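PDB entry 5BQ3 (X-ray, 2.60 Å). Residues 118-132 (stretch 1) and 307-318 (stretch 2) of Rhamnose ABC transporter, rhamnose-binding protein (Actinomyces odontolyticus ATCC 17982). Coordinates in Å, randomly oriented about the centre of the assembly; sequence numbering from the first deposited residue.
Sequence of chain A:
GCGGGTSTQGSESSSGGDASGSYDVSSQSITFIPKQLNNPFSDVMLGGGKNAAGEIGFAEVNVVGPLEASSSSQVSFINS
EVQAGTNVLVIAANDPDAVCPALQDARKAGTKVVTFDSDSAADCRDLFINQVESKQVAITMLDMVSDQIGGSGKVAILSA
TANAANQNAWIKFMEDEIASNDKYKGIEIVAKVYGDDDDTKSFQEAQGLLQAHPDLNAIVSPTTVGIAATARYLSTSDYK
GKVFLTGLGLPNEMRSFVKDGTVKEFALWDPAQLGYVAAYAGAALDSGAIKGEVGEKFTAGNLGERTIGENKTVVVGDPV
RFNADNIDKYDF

Stretch 1, residues 118-132: SDSAADCRDLFINQV
Stretch 2, residues 307-318: TIGENKTVVVGD

Residues 127-130 and 313-315 run side by side as parallel strands, their N-to-C directions 26° apart, in the register Phe-128/Thr-313, Ile-129/Val-314 and Asn-130/Val-315 (CA-CA 4.7, 4.8 and 4.9 Å). Phi/psi values stay extended, from -122/131 at Phe-128 to -100/128 at Val-315. The backbone ladder alternates: Phe-128 N donates to Lys-312 O (2.9 Å), Val-314 N to Phe-128 O (2.8 Å), Asn-130 N to Val-314 O (2.8 Å) and Val-316 N to Asn-130 O (3.0 Å).

Lys-312, the residue with the largest covered area, enters the strand with phi/psi 49/42. Its m, t, t, t chain lies extended along stretch 1, with CD 3.5 Å from Asp-126 O, so that its aliphatic part packs while the ammonium reaches solvent: NZ donates to a water 3.0 Å away that in turn donates to Ala-122 O and Arg-125 O.

Val-314 (t) and Leu-127 form the apolar centre. Val-314 shares its face of the sheet with Ile-129 (m, m), whose CD1 approaches Val-314 CB to 3.8 Å; branched side chains fill this buried space without needing polar partners. Leu-127, with chi1 at -133° and chi2 p, places CD2 4.1 Å from Val-314 CG2 and CD1 3.8 Å from Ile-308 CG2. Across the sheet, Phe-128 (t) sets CD2 3.6 Å from Thr-313 CG2.

At the N-terminal end, buried Arg-125 (p, m, t, chi4 -86°) leaves its backbone sideways to stretch 2, but its guanidinium end comes nearer. NH2 donates to Asn-311 O (2.9 Å, 165°), an acceptor near the guanidinium plane, while NE forms a salt bridge with Asp-119 OD1 (2.8 Å), which balances the buried charge. Asn-311, at phi/psi 61/37, also donates from ND2 to a water (3.1 Å) that donates to Asp-119 OD2 (3.0 Å).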

# COMPACT_ATOMS: atom_id res chain seq x y z
N SER A 118 1.61 -5.28 5.36
CA SER A 118 1.40 -6.70 5.13
C SER A 118 0.99 -7.39 6.43
O SER A 118 1.66 -7.25 7.45
CB SER A 118 2.64 -7.35 4.54
OG SER A 118 2.87 -6.85 3.23
N ASP A 119 -0.14 -8.12 6.38
CA ASP A 119 -0.73 -8.81 7.51
C ASP A 119 -0.11 -10.19 7.76
O ASP A 119 0.55 -10.77 6.89
CB ASP A 119 -2.25 -8.99 7.27
CG ASP A 119 -3.09 -9.21 8.52
OD1 ASP A 119 -2.62 -8.84 9.63
OD2 ASP A 119 -4.22 -9.73 8.39
N SER A 120 -0.34 -10.70 8.98
CA SER A 120 -0.00 -12.04 9.41
C SER A 120 -1.31 -12.86 9.33
O SER A 120 -2.25 -12.40 8.67
CB SER A 120 0.59 -12.01 10.82
OG SER A 120 -0.36 -11.57 11.78
N ALA A 121 -1.39 -14.03 9.99
CA ALA A 121 -2.66 -14.77 10.01
C ALA A 121 -3.61 -14.07 11.01
O ALA A 121 -3.14 -13.29 11.84
CB ALA A 121 -2.43 -16.23 10.37
N ALA A 122 -4.92 -14.31 10.90
CA ALA A 122 -5.95 -13.68 11.73
C ALA A 122 -5.76 -13.85 13.26
O ALA A 122 -6.21 -12.98 14.02
CB ALA A 122 -7.32 -14.20 11.34
N ASP A 123 -5.10 -14.93 13.71
CA ASP A 123 -4.94 -15.22 15.15
C ASP A 123 -3.58 -14.77 15.77
O ASP A 123 -3.34 -15.08 16.93
CB ASP A 123 -5.17 -16.72 15.43
CG ASP A 123 -4.38 -17.73 14.60
OD1 ASP A 123 -3.57 -17.30 13.74
OD2 ASP A 123 -4.58 -18.95 14.80
N CYS A 124 -2.73 -14.01 15.03
CA CYS A 124 -1.43 -13.57 15.57
C CYS A 124 -1.39 -12.07 15.87
O CYS A 124 -0.35 -11.58 16.31
CB CYS A 124 -0.27 -13.96 14.66
SG CYS A 124 -0.73 -14.98 13.23
N ARG A 125 -2.50 -11.33 15.65
CA ARG A 125 -2.50 -9.89 15.90
C ARG A 125 -3.84 -9.42 16.47
O ARG A 125 -4.88 -10.07 16.29
CB ARG A 125 -2.12 -9.10 14.63
CG ARG A 125 -3.22 -8.87 13.60
CD ARG A 125 -3.59 -10.10 12.81
NE ARG A 125 -4.36 -9.77 11.62
CZ ARG A 125 -5.68 -9.61 11.59
NH1 ARG A 125 -6.40 -9.75 12.70
NH2 ARG A 125 -6.29 -9.30 10.46
N ASP A 126 -3.80 -8.28 17.17
CA ASP A 126 -4.96 -7.66 17.80
C ASP A 126 -5.69 -6.76 16.81
O ASP A 126 -6.90 -6.58 16.94
CB ASP A 126 -4.52 -6.84 19.03
CG ASP A 126 -3.93 -7.67 20.15
OD1 ASP A 126 -4.71 -8.35 20.86
OD2 ASP A 126 -2.70 -7.63 20.34
N LEU A 127 -4.95 -6.22 15.80
CA LEU A 127 -5.45 -5.31 14.77
C LEU A 127 -4.53 -5.29 13.55
O LEU A 127 -3.31 -5.44 13.69
CB LEU A 127 -5.51 -3.88 15.38
CG LEU A 127 -6.77 -3.04 15.18
CD1 LEU A 127 -8.01 -3.69 15.79
CD2 LEU A 127 -6.60 -1.68 15.81
N PHE A 128 -5.11 -5.07 12.35
CA PHE A 128 -4.38 -4.92 11.09
C PHE A 128 -4.72 -3.56 10.47
O PHE A 128 -5.89 -3.20 10.38
CB PHE A 128 -4.64 -6.07 10.10
CG PHE A 128 -4.09 -5.88 8.70
CD1 PHE A 128 -2.73 -5.63 8.49
CD2 PHE A 128 -4.92 -5.95 7.59
CE1 PHE A 128 -2.23 -5.43 7.20
CE2 PHE A 128 -4.41 -5.76 6.30
CZ PHE A 128 -3.07 -5.51 6.12
N ILE A 129 -3.68 -2.79 10.07
CA ILE A 129 -3.83 -1.48 9.45
C ILE A 129 -3.48 -1.62 7.97
O ILE A 129 -2.31 -1.86 7.62
CB ILE A 129 -2.98 -0.37 10.15
CG1 ILE A 129 -3.04 -0.45 11.71
CG2 ILE A 129 -3.37 1.04 9.64
CD1 ILE A 129 -4.42 -0.27 12.41
N ASN A 130 -4.49 -1.50 7.10
CA ASN A 130 -4.31 -1.58 5.66
C ASN A 130 -4.28 -0.18 5.06
O ASN A 130 -5.08 0.67 5.47
CB ASN A 130 -5.41 -2.43 5.02
CG ASN A 130 -5.06 -3.10 3.71
OD1 ASN A 130 -3.95 -2.99 3.16
ND2 ASN A 130 -6.01 -3.85 3.18
N GLN A 131 -3.36 0.07 4.12
CA GLN A 131 -3.20 1.35 3.43
C GLN A 131 -4.47 1.74 2.69
O GLN A 131 -5.00 2.83 2.88
CB GLN A 131 -2.03 1.31 2.42
CG GLN A 131 -0.72 0.75 2.94
CD GLN A 131 -0.53 -0.70 2.55
OE1 GLN A 131 -1.27 -1.59 2.98
NE2 GLN A 131 0.49 -0.95 1.74
N VAL A 132 -4.94 0.82 1.83
CA VAL A 132 -6.08 0.98 0.93
C VAL A 132 -6.92 -0.31 0.86
O VAL A 132 -6.38 -1.40 1.07
CB VAL A 132 -5.58 1.38 -0.50
CG1 VAL A 132 -5.13 2.83 -0.54
CG2 VAL A 132 -4.45 0.46 -0.97
N THR A 307 -12.70 3.41 12.09
CA THR A 307 -13.52 2.29 12.56
C THR A 307 -12.82 0.95 12.24
O THR A 307 -12.24 0.80 11.16
CB THR A 307 -14.94 2.36 11.95
OG1 THR A 307 -15.53 3.61 12.27
CG2 THR A 307 -15.87 1.25 12.44
N ILE A 308 -12.89 0.00 13.19
CA ILE A 308 -12.35 -1.35 13.03
C ILE A 308 -13.39 -2.15 12.25
O ILE A 308 -14.51 -2.34 12.72
CB ILE A 308 -11.97 -2.00 14.40
CG1 ILE A 308 -10.92 -1.17 15.15
CG2 ILE A 308 -11.50 -3.45 14.21
CD1 ILE A 308 -10.97 -1.26 16.65
N GLY A 309 -13.02 -2.55 11.04
CA GLY A 309 -13.89 -3.31 10.15
C GLY A 309 -13.78 -4.81 10.34
O GLY A 309 -13.28 -5.27 11.38
N GLU A 310 -14.26 -5.58 9.35
CA GLU A 310 -14.24 -7.05 9.36
C GLU A 310 -12.80 -7.57 9.34
O GLU A 310 -11.92 -6.95 8.74
CB GLU A 310 -15.07 -7.63 8.19
CG GLU A 310 -14.64 -7.20 6.79
CD GLU A 310 -15.34 -5.98 6.23
OE1 GLU A 310 -15.14 -4.87 6.78
OE2 GLU A 310 -16.06 -6.12 5.22
N ASN A 311 -12.57 -8.71 10.04
CA ASN A 311 -11.28 -9.40 10.22
C ASN A 311 -10.26 -8.48 10.94
O ASN A 311 -9.06 -8.51 10.63
CB ASN A 311 -10.74 -9.94 8.87
CG ASN A 311 -9.68 -11.02 9.00
OD1 ASN A 311 -9.88 -12.05 9.64
ND2 ASN A 311 -8.55 -10.80 8.35
N LYS A 312 -10.76 -7.66 11.91
CA LYS A 312 -10.01 -6.70 12.73
C LYS A 312 -9.10 -5.79 11.86
O LYS A 312 -7.95 -5.53 12.21
CB LYS A 312 -9.17 -7.43 13.80
CG LYS A 312 -9.99 -8.19 14.83
CD LYS A 312 -9.08 -9.02 15.72
CE LYS A 312 -9.85 -9.78 16.77
NZ LYS A 312 -8.94 -10.54 17.65
N THR A 313 -9.64 -5.31 10.71
CA THR A 313 -8.90 -4.50 9.75
C THR A 313 -9.37 -3.03 9.77
O THR A 313 -10.57 -2.76 9.73
CB THR A 313 -9.01 -5.11 8.33
OG1 THR A 313 -8.57 -6.47 8.38
CG2 THR A 313 -8.19 -4.36 7.28
N VAL A 314 -8.40 -2.11 9.79
CA VAL A 314 -8.58 -0.65 9.76
C VAL A 314 -7.99 -0.13 8.44
O VAL A 314 -6.83 -0.44 8.13
CB VAL A 314 -7.95 0.05 10.99
CG1 VAL A 314 -8.17 1.56 10.95
CG2 VAL A 314 -8.48 -0.53 12.31
N VAL A 315 -8.77 0.63 7.65
CA VAL A 315 -8.30 1.19 6.38
C VAL A 315 -7.92 2.67 6.62
O VAL A 315 -8.71 3.43 7.17
CB VAL A 315 -9.33 1.02 5.22
CG1 VAL A 315 -8.83 1.63 3.92
CG2 VAL A 315 -9.68 -0.45 5.00
N VAL A 316 -6.69 3.05 6.20
CA VAL A 316 -6.13 4.40 6.33
C VAL A 316 -6.99 5.39 5.51
O VAL A 316 -7.36 6.45 6.03
CB VAL A 316 -4.63 4.47 5.94
CG1 VAL A 316 -4.08 5.89 6.03
CG2 VAL A 316 -3.79 3.53 6.80
N GLY A 317 -7.32 5.03 4.27
CA GLY A 317 -8.15 5.86 3.41
C GLY A 317 -8.15 5.45 1.95
O GLY A 317 -7.69 4.36 1.60
N ASP A 318 -8.68 6.34 1.08
CA ASP A 318 -8.75 6.13 -0.36
C ASP A 318 -7.36 6.33 -0.99
O ASP A 318 -6.58 7.11 -0.44
CB ASP A 318 -9.78 7.07 -1.01
CG ASP A 318 -11.23 6.88 -0.57
OD1 ASP A 318 -11.62 5.73 -0.28
OD2 ASP A 318 -11.99 7.87 -0.58
O HOH W 1 -5.79 -12.25 8.04
O HOH W 2 -6.77 -12.35 16.69
O HOH W 3 -9.02 -11.39 12.33
O HOH W 4 -8.40 -7.59 18.98